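Local coordinates for protein chorismatase (Streptomyces hygroscopicus, PDB 4BPS) that hydrolyses chorismate to pyruvate and a dihydroxycyclohexadiene carboxylic acid, a step in the biosynthesis of the immunosuppressant polyketides FK506 and FK520, at residues S16-Y21 with H77-V82; D96-G101 with L194-G199; T180-H185 with T328-E333. One frame throughout, in Å; residues are numbered along the deposited sequence.

Interaction 1 of 3, residues S16-Y21 with H77-V82; sequences SVTAPY and HAQRPV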
ATOM      1  N   SER A  16       6.758  25.492   9.028  1.00 15.28           N
ATOM      2  CA  SER A  16       7.587  24.363   8.595  1.00 15.23           C
ATOM      3  C   SER A  16       6.709  23.097   8.492  1.00 13.67           C
ATOM      4  O   SER A  16       6.013  22.738   9.462  1.00 14.76           O
ATOM      5  CB  SER A  16       8.738  24.119   9.585  1.00 18.88           C
ATOM      6  OG  SER A  16       9.597  25.248   9.723  1.00 21.67           O
ATOM      7  N   VAL A  17       6.731  22.441   7.335  1.00 12.64           N
ATOM      8  CA  VAL A  17       5.949  21.237   7.133  1.00 11.90           C
ATOM      9  C   VAL A  17       6.765  20.233   6.345  1.00 11.77           C
ATOM     10  O   VAL A  17       7.450  20.585   5.378  1.00 13.79           O
ATOM     11  CB  VAL A  17       4.605  21.548   6.412  1.00 13.39           C
ATOM     12  CG1 VAL A  17       4.842  22.203   5.061  1.00 15.57           C
ATOM     13  CG2 VAL A  17       3.788  20.282   6.260  1.00 13.65           C
ATOM     14  N   THR A  18       6.664  18.969   6.750  1.00  9.96           N
ATOM     15  CA  THR A  18       7.316  17.858   6.051  1.00  9.53           C
ATOM     16  C   THR A  18       6.259  16.810   5.685  1.00  8.31           C
ATOM     17  O   THR A  18       5.476  16.371   6.525  1.00  8.54           O
ATOM     18  CB  THR A  18       8.393  17.225   6.953  1.00 10.99           C
ATOM     19  OG1 THR A  18       9.313  18.236   7.377  1.00 13.54           O
ATOM     20  CG2 THR A  18       9.139  16.105   6.219  1.00 10.62           C
ATOM     21  N   ALA A  19       6.277  16.400   4.425  1.00  8.15           N
ATOM     22  CA  ALA A  19       5.355  15.380   3.915  1.00  7.64           C
ATOM     23  C   ALA A  19       5.826  13.984   4.334  1.00  7.05           C
ATOM     24  O   ALA A  19       6.989  13.793   4.674  1.00  7.46           O
ATOM     25  CB  ALA A  19       5.272  15.480   2.408  1.00  8.05           C
ATOM     26  N   PRO A  20       4.913  12.999   4.372  1.00  6.44           N
ATOM     27  CA  PRO A  20       5.291  11.682   4.901  1.00  6.54           C
ATOM     28  C   PRO A  20       6.390  11.019   4.111  1.00  6.78           C
ATOM     29  O   PRO A  20       6.502  11.207   2.889  1.00  7.11           O
ATOM     30  CB  PRO A  20       3.994  10.873   4.815  1.00  7.44           C
ATOM     31  CG  PRO A  20       2.901  11.940   4.845  1.00  7.79           C
ATOM     32  CD  PRO A  20       3.476  13.079   4.054  1.00  7.19           C
ATOM     33  N   TYR A  21       7.197  10.231   4.808  1.00  6.52           N
ATOM     34  CA  TYR A  21       8.272   9.492   4.170  1.00  7.08           C
ATOM     35  C   TYR A  21       8.546   8.236   4.981  1.00  6.33           C
ATOM     36  O   TYR A  21       8.101   8.088   6.119  1.00  6.49           O
ATOM     37  CB  TYR A  21       9.539  10.348   4.024  1.00  7.79           C
ATOM     38  CG  TYR A  21      10.138  10.872   5.309  1.00  8.10           C
ATOM     39  CD1 TYR A  21       9.652  12.040   5.910  1.00  8.02           C
ATOM     40  CD2 TYR A  21      11.203  10.239   5.903  1.00  8.52           C
ATOM     41  CE1 TYR A  21      10.215  12.556   7.072  1.00  8.69           C
ATOM     42  CE2 TYR A  21      11.786  10.746   7.059  1.00  8.18           C
ATOM     43  CZ  TYR A  21      11.300  11.931   7.632  1.00  9.06           C
ATOM     44  OH  TYR A  21      11.869  12.458   8.770  1.00 10.54           O
ATOM     45  N   HIS A  77       7.157   8.368   8.732  1.00  6.37           N
ATOM     46  CA  HIS A  77       7.632   9.590   9.368  1.00  6.17           C
ATOM     47  C   HIS A  77       6.964  10.800   8.728  1.00  6.49           C
ATOM     48  O   HIS A  77       6.545  10.747   7.562  1.00  7.14           O
ATOM     49  CB  HIS A  77       9.129   9.760   9.097  1.00  7.34           C
ATOM     50  CG  HIS A  77      10.004   8.741   9.749  1.00  7.13           C
ATOM     51  ND1 HIS A  77      10.777   9.041  10.847  1.00  8.06           N
ATOM     52  CD2 HIS A  77      10.275   7.445   9.438  1.00  7.44           C
ATOM     53  CE1 HIS A  77      11.482   7.970  11.191  1.00  8.04           C
ATOM     54  NE2 HIS A  77      11.179   6.988  10.363  1.00  7.58           N
ATOM     55  N   ALA A  78       6.941  11.912   9.453  1.00  6.42           N
ATOM     56  CA  ALA A  78       6.681  13.199   8.800  1.00  7.14           C
ATOM     57  C   ALA A  78       7.391  14.284   9.591  1.00  7.68           C
ATOM     58  O   ALA A  78       8.467  14.716   9.202  1.00  9.26           O
ATOM     59  CB  ALA A  78       5.168  13.460   8.678  1.00  7.77           C
ATOM     60  N   GLN A  79       6.779  14.719  10.677  1.00  7.76           N
ATOM     61  CA  GLN A  79       7.445  15.548  11.669  1.00  7.96           C
ATOM     62  C   GLN A  79       6.805  15.187  12.998  1.00  7.31           C
ATOM     63  O   GLN A  79       5.953  14.295  13.047  1.00  7.49           O
ATOM     64  CB  GLN A  79       7.343  17.033  11.337  1.00  9.61           C
ATOM     65  CG  GLN A  79       5.968  17.620  11.354  1.00 10.07           C
ATOM     66  CD  GLN A  79       5.918  18.963  10.602  1.00 10.48           C
ATOM     67  OE1 GLN A  79       5.417  19.020   9.470  1.00 11.27           O
ATOM     68  NE2 GLN A  79       6.382  20.036  11.235  1.00 11.38           N
ATOM     69  N   ARG A  80       7.225  15.838  14.080  1.00  7.04           N
ATOM     70  CA  ARG A  80       6.720  15.492  15.394  1.00  7.57           C
ATOM     71  C   ARG A  80       5.192  15.420  15.415  1.00  6.87           C
ATOM     72  O   ARG A  80       4.536  16.411  15.149  1.00  6.92           O
ATOM     73  CB  ARG A  80       7.213  16.569  16.371  1.00  8.82           C
ATOM     74  CG  ARG A  80       6.689  16.416  17.789  1.00  9.84           C
ATOM     75  CD  ARG A  80       7.250  17.488  18.750  1.00 11.81           C
ATOM     76  NE  ARG A  80       7.166  18.871  18.239  1.00 14.52           N
ATOM     77  CZ  ARG A  80       6.069  19.636  18.294  1.00 18.18           C
ATOM     78  NH1 ARG A  80       4.958  19.178  18.846  1.00 19.54           N
ATOM     79  NH2 ARG A  80       6.088  20.883  17.823  1.00 18.98           N
ATOM     80  N   PRO A  81       4.616  14.260  15.750  1.00  6.70           N
ATOM     81  CA  PRO A  81       3.155  14.224  15.789  1.00  6.52           C
ATOM     82  C   PRO A  81       2.623  15.107  16.908  1.00  5.94           C
ATOM     83  O   PRO A  81       3.199  15.184  18.008  1.00  7.19           O
ATOM     84  CB  PRO A  81       2.848  12.756  16.075  1.00  8.92           C
ATOM     85  CG  PRO A  81       4.037  12.016  15.467  1.00 11.27           C
ATOM     86  CD  PRO A  81       5.198  12.906  15.803  1.00  8.97           C
ATOM     87  N   VAL A  82       1.487  15.733  16.631  1.00  5.62           N
ATOM     88  CA  VAL A  82       0.885  16.633  17.585  1.00  5.66           C
ATOM     89  C   VAL A  82      -0.205  15.975  18.430  1.00  5.64           C
ATOM     90  O   VAL A  82      -0.541  16.493  19.508  1.00  6.34           O
ATOM     91  CB  VAL A  82       0.303  17.897  16.882  1.00  6.87           C
ATOM     92  CG1 VAL A  82       1.437  18.617  16.121  1.00  8.50           C
ATOM     93  CG2 VAL A  82      -0.877  17.589  15.979  1.00  7.07           C
TER
HETATM   94  O   HOH W   1       3.722  16.989   8.660  1.00  8.16           O
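Gln79 sets its CG between its own backbone N and carbonyl carbon (chi1 65°), and the chain, extended beyond CG, carries the carboxamide across to the backbone of Ser16-Thr18. A primary amide suits this place because it offers both a donor and an acceptor. Gln79 NE2 gives a nearly straight bond to Ser16 O, 168° at the hydrogen, while its OE1 accepts from Thr18 N at 3.0 Å. Both donors stand well above the plane of the carbonyl they approach. A water gives one hydrogen to Gln79 OE1 and the other to Thr18 O. At the other end Tyr21 and His77 form an antiparallel hydrogen-bonded pair, with Tyr21 N to His77 O at 2.9 Å and His77 N to Tyr21 O at 2.8 Å. This joins the start of edge strand 21-25 to the end of strand 72-77. The Tyr21 ring lies over the methylene of His77, a CH-pi contact with CB 3.5 Å from the ring centroid; the two rings are nearly parallel but slid apart, barely overlapping. His77 ND1 is held by Thr37 OG1. Between these ends the small Ala78 brings its CB within 3.6 Å of Thr18 O, and Pro20 CA meets His77 O in a CA-H...O contact.

Interaction 2 of 3, residues D96-G101 with L194-G199; sequences DAYLFG and LAARGG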
ATOM      1  N   ASP A  96       0.022  18.486  12.069  1.00  6.21           N
ATOM      2  CA  ASP A  96      -1.019  19.393  11.623  1.00  7.51           C
ATOM      3  C   ASP A  96      -1.409  19.160  10.164  1.00  6.87           C
ATOM      4  O   ASP A  96      -2.579  19.374   9.808  1.00  8.84           O
ATOM      5  CB  ASP A  96      -0.640  20.842  11.885  1.00 10.08           C
ATOM      6  CG  ASP A  96      -0.749  21.203  13.369  1.00 13.59           C
ATOM      7  OD1 ASP A  96      -1.564  20.595  14.103  1.00 13.30           O
ATOM      8  OD2 ASP A  96      -0.039  22.125  13.819  1.00 18.53           O
ATOM      9  N   ALA A  97      -0.491  18.641   9.343  1.00  6.16           N
ATOM     10  CA  ALA A  97      -0.749  18.482   7.911  1.00  5.82           C
ATOM     11  C   ALA A  97      -1.086  17.067   7.437  1.00  5.37           C
ATOM     12  O   ALA A  97      -1.699  16.935   6.364  1.00  5.57           O
ATOM     13  CB  ALA A  97       0.445  19.008   7.112  1.00  6.94           C
ATOM     14  N   TYR A  98      -0.678  16.023   8.176  1.00  5.02           N
ATOM     15  CA  TYR A  98      -0.839  14.644   7.703  1.00  5.27           C
ATOM     16  C   TYR A  98      -1.278  13.714   8.830  1.00  5.07           C
ATOM     17  O   TYR A  98      -1.064  13.986  10.012  1.00  6.01           O
ATOM     18  CB  TYR A  98       0.460  14.111   7.065  1.00  5.83           C
ATOM     19  CG  TYR A  98       0.908  14.960   5.904  1.00  6.26           C
ATOM     20  CD1 TYR A  98       0.282  14.855   4.653  1.00  6.43           C
ATOM     21  CD2 TYR A  98       1.930  15.901   6.041  1.00  7.16           C
ATOM     22  CE1 TYR A  98       0.682  15.678   3.590  1.00  7.25           C
ATOM     23  CE2 TYR A  98       2.317  16.709   4.982  1.00  7.65           C
ATOM     24  CZ  TYR A  98       1.704  16.581   3.761  1.00  7.74           C
ATOM     25  OH  TYR A  98       2.065  17.370   2.681  1.00  8.92           O
ATOM     26  N   LEU A  99      -1.877  12.592   8.437  1.00  5.45           N
ATOM     27  CA  LEU A  99      -2.434  11.594   9.359  1.00  5.60           C
ATOM     28  C   LEU A  99      -1.982  10.200   8.898  1.00  5.30           C
ATOM     29  O   LEU A  99      -1.994   9.903   7.697  1.00  5.98           O
ATOM     30  CB  LEU A  99      -3.955  11.677   9.295  1.00  6.75           C
ATOM     31  CG  LEU A  99      -4.816  10.647  10.019  1.00  7.76           C
ATOM     32  CD1 LEU A  99      -4.658  10.820  11.493  1.00  8.47           C
ATOM     33  CD2 LEU A  99      -6.319  10.772   9.615  1.00  7.93           C
ATOM     34  N   PHE A 100      -1.598   9.356   9.856  1.00  5.10           N
ATOM     35  CA  PHE A 100      -1.290   7.941   9.629  1.00  5.31           C
ATOM     36  C   PHE A 100      -2.233   7.116  10.489  1.00  4.66           C
ATOM     37  O   PHE A 100      -2.370   7.404  11.667  1.00  5.63           O
ATOM     38  CB  PHE A 100       0.160   7.655  10.033  1.00  5.73           C
ATOM     39  CG  PHE A 100       0.568   6.213   9.904  1.00  6.79           C
ATOM     40  CD1 PHE A 100       0.945   5.694   8.686  1.00  7.24           C
ATOM     41  CD2 PHE A 100       0.601   5.377  11.004  1.00 10.03           C
ATOM     42  CE1 PHE A 100       1.344   4.355   8.567  1.00  8.03           C
ATOM     43  CE2 PHE A 100       0.995   4.045  10.877  1.00 11.19           C
ATOM     44  CZ  PHE A 100       1.354   3.547   9.660  1.00  9.23           C
ATOM     45  N   GLY A 101      -2.838   6.077   9.916  1.00  4.67           N
ATOM     46  CA  GLY A 101      -3.710   5.197  10.681  1.00  4.83           C
ATOM     47  C   GLY A 101      -3.542   3.742  10.305  1.00  4.45           C
ATOM     48  O   GLY A 101      -3.129   3.397   9.184  1.00  4.69           O
ATOM     49  N   LEU A 194      -2.362   6.665   4.807  1.00  4.47           N
ATOM     50  CA  LEU A 194      -1.897   8.030   4.991  1.00  4.63           C
ATOM     51  C   LEU A 194      -2.948   8.975   4.416  1.00  4.64           C
ATOM     52  O   LEU A 194      -3.563   8.672   3.390  1.00  5.03           O
ATOM     53  CB  LEU A 194      -0.594   8.248   4.219  1.00  5.30           C
ATOM     54  CG  LEU A 194       0.646   7.594   4.817  1.00  6.86           C
ATOM     55  CD1 LEU A 194       1.749   7.510   3.764  1.00  7.11           C
ATOM     56  CD2 LEU A 194       1.136   8.379   6.035  1.00  7.66           C
ATOM     57  N   ALA A 195      -3.132  10.125   5.064  1.00  4.76           N
ATOM     58  CA  ALA A 195      -4.089  11.121   4.601  1.00  5.27           C
ATOM     59  C   ALA A 195      -3.533  12.520   4.878  1.00  5.21           C
ATOM     60  O   ALA A 195      -2.640  12.699   5.718  1.00  6.12           O
ATOM     61  CB  ALA A 195      -5.432  10.957   5.296  1.00  6.30           C
ATOM     62  N   ALA A 196      -4.077  13.500   4.162  1.00  6.02           N
ATOM     63  CA  ALA A 196      -3.648  14.887   4.240  1.00  5.71           C
ATOM     64  C   ALA A 196      -4.795  15.801   4.622  1.00  5.23           C
ATOM     65  O   ALA A 196      -5.940  15.631   4.173  1.00  5.82           O
ATOM     66  CB  ALA A 196      -3.050  15.327   2.903  1.00  6.50           C
ATOM     67  N   ARG A 197      -4.444  16.829   5.399  1.00  5.41           N
ATOM     68  CA  ARG A 197      -5.360  17.905   5.773  1.00  5.92           C
ATOM     69  C   ARG A 197      -5.924  18.599   4.535  1.00  6.04           C
ATOM     70  O   ARG A 197      -7.111  18.938   4.452  1.00  6.87           O
ATOM     71  CB  ARG A 197      -4.630  18.927   6.639  1.00  6.36           C
ATOM     72  CG  ARG A 197      -5.444  20.192   6.902  1.00  7.69           C
ATOM     73  CD  ARG A 197      -4.739  21.207   7.785  1.00  8.36           C
ATOM     74  NE  ARG A 197      -3.442  21.616   7.260  1.00  8.88           N
ATOM     75  CZ  ARG A 197      -2.555  22.339   7.923  1.00 10.71           C
ATOM     76  NH1 ARG A 197      -2.794  22.776   9.161  1.00 10.41           N
ATOM     77  NH2 ARG A 197      -1.404  22.605   7.328  1.00 13.37           N
ATOM     78  N   GLY A 198      -5.070  18.830   3.554  1.00  6.05           N
ATOM     79  CA  GLY A 198      -5.476  19.526   2.357  1.00  7.43           C
ATOM     80  C   GLY A 198      -4.329  19.536   1.389  1.00  7.23           C
ATOM     81  O   GLY A 198      -3.506  18.615   1.357  1.00  7.91           O
ATOM     82  N   GLY A 199      -4.262  20.573   0.573  1.00  7.02           N
ATOM     83  CA  GLY A 199      -3.165  20.684  -0.368  1.00  6.96           C
ATOM     84  C   GLY A 199      -3.284  19.774  -1.572  1.00  6.22           C
ATOM     85  O   GLY A 199      -4.385  19.392  -1.994  1.00  6.20           O
TER
HETATM   86  O   HOH W   2      -1.935  18.640   4.099  1.00  7.21           O
HETATM   87  O   HOH W   3      -0.205  18.732   1.868  1.00  9.79           O
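Two antiparallel strands pair here inside the six-stranded mixed sheet, the start of strand 98-105 lying against the end of strand 189-196. Leu99 and Ala195 are the hydrogen-bonded pair: Leu99 N reaches Ala195 O at 2.8 Å and Ala195 N reaches Leu99 O at 2.9 Å. Tyr98 with Ala196 and Phe100 with Leu194 are non-hydrogen-bonded pairs, whose side chains share the face opposite that of Leu99 and Ala195. Phe100 has CG anti to its backbone N (chi1 177°), and Leu194 CD2 meets the edge of its ring in plane, 3.8 Å from Phe100 CD1. The methyl of Ala196 comes equally near CD1 and CE1 of Tyr98, a small partner for a broad ring.

Where the strands give way to loop, Arg197 N donates a straight bond to Ala97 O, 2.9 Å long. The long Arg197 side chain, bent at chi3, lays one face of its guanidinium over Asp96 O, which stands 3.2 Å above the plane near the rim, and over Ala97 CA. Two waters extend the link: one joins Ala97 O to Gly198 N, the other lies between Tyr98 OH and, weakly, Gly198 O.

Strand 90-94 flanks strand 98-105, with Leu99 touching Trp92, and strand 133-142 flanks strand 189-196; Tyr98 and Ala196 both touch Leu232 of strand 229-232.

Interaction 3 of 3, residues T180-H185 with T328-E333; sequences TGIGAH and TDIARE. With 3EB (3-(2-carboxyethyl)benzoic acid), chain B.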
ATOM      1  N   THR A 180      -2.132  -1.018  -2.200  1.00  4.32           N
ATOM      2  CA  THR A 180      -1.649  -2.392  -2.255  1.00  4.46           C
ATOM      3  C   THR A 180      -2.762  -3.301  -1.772  1.00  4.19           C
ATOM      4  O   THR A 180      -3.429  -2.972  -0.786  1.00  4.60           O
ATOM      5  CB  THR A 180      -0.439  -2.554  -1.351  1.00  4.63           C
ATOM      6  OG1 THR A 180       0.610  -1.749  -1.892  1.00  4.80           O
ATOM      7  CG2 THR A 180       0.025  -4.001  -1.218  1.00  5.47           C
ATOM      8  N   GLY A 181      -2.960  -4.429  -2.467  1.00  4.66           N
ATOM      9  CA  GLY A 181      -3.892  -5.478  -2.063  1.00  5.55           C
ATOM     10  C   GLY A 181      -3.135  -6.788  -2.150  1.00  5.53           C
ATOM     11  O   GLY A 181      -2.986  -7.349  -3.238  1.00  6.66           O
ATOM     12  N   ILE A 182      -2.615  -7.263  -1.023  1.00  5.33           N
ATOM     13  CA  ILE A 182      -1.612  -8.318  -1.052  1.00  5.41           C
ATOM     14  C   ILE A 182      -1.941  -9.341   0.023  1.00  4.95           C
ATOM     15  O   ILE A 182      -2.647  -9.017   0.984  1.00  5.20           O
ATOM     16  CB  ILE A 182      -0.196  -7.678  -0.850  1.00  6.29           C
ATOM     17  CG1 ILE A 182       0.899  -8.575  -1.396  1.00  7.22           C
ATOM     18  CG2 ILE A 182       0.047  -7.296   0.630  1.00  6.81           C
ATOM     19  CD1 ILE A 182       0.935  -8.579  -2.905  1.00  8.37           C
ATOM     20  N   GLY A 183      -1.445 -10.570  -0.126  1.00  5.26           N
ATOM     21  CA  GLY A 183      -1.760 -11.622   0.829  1.00  5.49           C
ATOM     22  C   GLY A 183      -1.019 -11.500   2.141  1.00  5.39           C
ATOM     23  O   GLY A 183       0.026 -10.854   2.266  1.00  5.43           O
ATOM     24  N   ALA A 184      -1.592 -12.166   3.129  1.00  5.31           N
ATOM     25  CA  ALA A 184      -0.912 -12.463   4.381  1.00  5.69           C
ATOM     26  C   ALA A 184      -1.175 -13.934   4.722  1.00  5.21           C
ATOM     27  O   ALA A 184      -2.145 -14.533   4.256  1.00  5.69           O
ATOM     28  CB  ALA A 184      -1.413 -11.536   5.504  1.00  6.37           C
ATOM     29  N   HIS A 185      -0.341 -14.484   5.601  1.00  5.29           N
ATOM     30  CA  HIS A 185      -0.414 -15.901   5.938  1.00  5.91           C
ATOM     31  C   HIS A 185      -1.254 -16.172   7.194  1.00  6.33           C
ATOM     32  O   HIS A 185      -1.354 -17.317   7.625  1.00  7.64           O
ATOM     33  CB  HIS A 185       0.988 -16.479   6.134  1.00  6.16           C
ATOM     34  CG  HIS A 185       1.861 -16.330   4.926  1.00  6.25           C
ATOM     35  ND1 HIS A 185       1.858 -17.241   3.894  1.00  7.39           N
ATOM     36  CD2 HIS A 185       2.719 -15.342   4.565  1.00  6.22           C
ATOM     37  CE1 HIS A 185       2.702 -16.828   2.957  1.00  7.14           C
ATOM     38  NE2 HIS A 185       3.228 -15.676   3.336  1.00  6.50           N
ATOM     39  N   THR A 328       4.787 -13.948  -0.158  1.00  5.09           N
ATOM     40  CA  THR A 328       3.361 -13.907   0.136  1.00  5.60           C
ATOM     41  C   THR A 328       2.577 -13.877  -1.184  1.00  5.36           C
ATOM     42  O   THR A 328       3.130 -13.599  -2.243  1.00  5.89           O
ATOM     43  CB  THR A 328       3.050 -12.692   1.028  1.00  6.18           C
ATOM     44  OG1 THR A 328       1.792 -12.902   1.683  1.00  6.66           O
ATOM     45  CG2 THR A 328       3.038 -11.386   0.227  1.00  6.51           C
ATOM     46  N   ASP A 329       1.293 -14.197  -1.098  1.00  5.77           N
ATOM     47  CA  ASP A 329       0.441 -14.285  -2.279  1.00  6.35           C
ATOM     48  C   ASP A 329       0.003 -12.922  -2.815  1.00  6.23           C
ATOM     49  O   ASP A 329       0.053 -11.902  -2.110  1.00  6.18           O
ATOM     50  CB  ASP A 329      -0.798 -15.113  -1.962  1.00  7.45           C
ATOM     51  CG  ASP A 329      -0.516 -16.616  -1.831  1.00  9.10           C
ATOM     52  OD1 ASP A 329       0.611 -17.076  -2.044  1.00  9.20           O
ATOM     53  OD2 ASP A 329      -1.464 -17.364  -1.578  1.00 10.62           O
ATOM     54  N   ILE A 330      -0.406 -12.934  -4.091  1.00  6.78           N
ATOM     55  CA  ILE A 330      -0.825 -11.742  -4.810  1.00  6.54           C
ATOM     56  C   ILE A 330      -2.355 -11.798  -5.050  1.00  6.05           C
ATOM     57  O   ILE A 330      -2.976 -12.862  -4.941  1.00  6.19           O
ATOM     58  CB  ILE A 330      -0.080 -11.645  -6.177  1.00  7.73           C
ATOM     59  CG1 ILE A 330       1.388 -12.122  -6.062  1.00 10.12           C
ATOM     60  CG2 ILE A 330      -0.208 -10.220  -6.783  1.00  8.10           C
ATOM     61  CD1 ILE A 330       2.304 -11.261  -5.189  1.00 10.99           C
ATOM     62  N   ALA A 331      -2.968 -10.660  -5.396  1.00  7.00           N
ATOM     63  CA  ALA A 331      -4.422 -10.568  -5.494  1.00  7.29           C
ATOM     64  C   ALA A 331      -5.063 -11.542  -6.478  1.00  6.41           C
ATOM     65  O   ALA A 331      -6.214 -11.922  -6.258  1.00  7.45           O
ATOM     66  CB  ALA A 331      -4.825  -9.141  -5.878  1.00  8.25           C
ATOM     67  N   ARG A 332      -4.362 -11.885  -7.572  1.00  6.26           N
ATOM     68  CA  ARG A 332      -4.806 -12.957  -8.480  1.00  6.64           C
ATOM     69  C   ARG A 332      -3.859 -14.125  -8.342  1.00  6.32           C
ATOM     70  O   ARG A 332      -2.640 -13.928  -8.274  1.00  6.35           O
ATOM     71  CB  ARG A 332      -4.753 -12.540  -9.952  1.00  7.38           C
ATOM     72  CG  ARG A 332      -5.538 -11.315 -10.284  1.00  7.58           C
ATOM     73  CD  ARG A 332      -5.345 -10.941 -11.726  1.00  7.64           C
ATOM     74  NE  ARG A 332      -6.057  -9.709 -12.017  1.00  6.85           N
ATOM     75  CZ  ARG A 332      -5.971  -9.061 -13.168  1.00  6.52           C
ATOM     76  NH1 ARG A 332      -5.153  -9.474 -14.159  1.00  6.30           N
ATOM     77  NH2 ARG A 332      -6.691  -7.963 -13.329  1.00  7.04           N
ATOM     78  N   GLU A 333      -4.397 -15.346  -8.360  1.00  6.70           N
ATOM     79  CA  GLU A 333      -3.580 -16.551  -8.292  1.00  7.23           C
ATOM     80  C   GLU A 333      -2.487 -16.552  -9.371  1.00  6.28           C
ATOM     81  O   GLU A 333      -1.365 -16.978  -9.083  1.00  6.88           O
ATOM     82  CB  GLU A 333      -4.436 -17.826  -8.414  1.00  9.69           C
ATOM     83  CG  GLU A 333      -3.638 -19.151  -8.354  1.00 14.80           C
ATOM     84  CD  GLU A 333      -3.137 -19.503  -6.953  1.00 22.55           C
ATOM     85  OE1 GLU A 333      -3.719 -19.044  -5.932  1.00 25.08           O
ATOM     86  OE2 GLU A 333      -2.144 -20.260  -6.865  1.00 27.79           O
TER
HETATM   87  C   3EB B1345      -3.714  -5.049 -10.233  1.00  5.35           C
HETATM   88  O   3EB B1345      -4.945  -5.148 -10.270  1.00  5.73           O
HETATM   89  CA  3EB B1345      -2.867  -5.947  -9.376  1.00  5.53           C
HETATM   90  OAB 3EB B1345      -6.901  -4.289  -4.553  1.00  5.47           O
HETATM   91  OAD 3EB B1345      -5.836  -2.657  -3.492  1.00  5.49           O
HETATM   92  CAE 3EB B1345      -2.596  -3.910  -7.127  1.00  5.28           C
HETATM   93  CAF 3EB B1345      -2.681  -2.820  -6.268  1.00  4.97           C
HETATM   94  CAG 3EB B1345      -3.562  -4.916  -7.093  1.00  4.77           C
HETATM   95  CAH 3EB B1345      -3.720  -2.724  -5.358  1.00  5.00           C
HETATM   96  CAL 3EB B1345      -5.890  -3.574  -4.397  1.00  5.09           C
HETATM   97  CAM 3EB B1345      -4.613  -4.793  -6.183  1.00  4.86           C
HETATM   98  CAN 3EB B1345      -4.714  -3.697  -5.327  1.00  5.07           C
HETATM   99  OXT 3EB B1345      -3.067  -4.212 -10.971  1.00  5.69           O
HETATM  100  C2  3EB B1345      -3.474  -6.153  -7.972  1.00  5.40           C
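The ligand pocket of this YjgF-fold enzyme takes part of its wall from this contact, in which edge strand 178-184 meets the loop between strands 323-327 and 337-343. Gly181 and Ala331 both line the bound 3-(2-carboxyethyl)benzoic acid: Gly181 N lies 3.4 Å from its ring atom CAN, and Ala331 CB 3.9 Å from the side-chain carbon C2. Glycine suits the first place because a CB there would run into the carboxylate on the ligand's ring; alanine gives the second a methyl that touches both Gly181 O and the ligand chain while staying small.

The two backbones are joined at Gly183, whose N donates to Asp329 O at 2.8 Å and whose O accepts from Thr328 OG1, also at 2.8 Å. A CB on Gly183 would clash with Asp329 O. Thr328 holds OG1 anti to its backbone N (chi1 -160°), and the hydroxyl comes from above the plane of the Gly183 carbonyl, 82° out of it. Thr328 CG2 meets CG1 of Ile182, whose CG1-CD1 arm is long enough to reach Ile330 as well: those two side chains lie side by side, pointing the same way, their CD1 methyls 3.8 Å apart. An alanine in place of Thr328 would probably leave Gly183 O without this hydroxyl donor and open a gap beside Ile182 where CG2 had been. His185 crosses Thr328 with its NE2 3.7 Å from Thr328 CA, that nitrogen being bonded to His327 O.

On its other side strand 178-184 hydrogen-bonds to strand 133-142 and its continuation at Gly143. Tyr299 of strand 296-300 touches Ile182, Thr328 and Ile330, while Ile182 and Ile330 also pack on Glu338, the catalytic proton acceptor, in strand 337-343.

In the fold
Interactions 1 and 2 are neighbours, their centres about 9 Å apart, and they touch: Ala19 CA and Thr18 O both pack against CE2 of the Tyr98 ring, and Val17 lies against Ala97. Interaction 1, first in the chain, lies at the margin of the five-stranded sheet, and its second segment runs on toward strand 83-87 of the six-stranded one. Interaction 2 lies in that six-stranded sheet, whose outermost strand 178-184 carries one half of interaction 3, so the last two share a sheet though their centres are about 27 Å apart; along the chain their segments alternate. Interaction 3 lies across the centre of the chain from both, and its second half comes late, so an edge strand and a loop far apart in sequence meet at the ligand pocket.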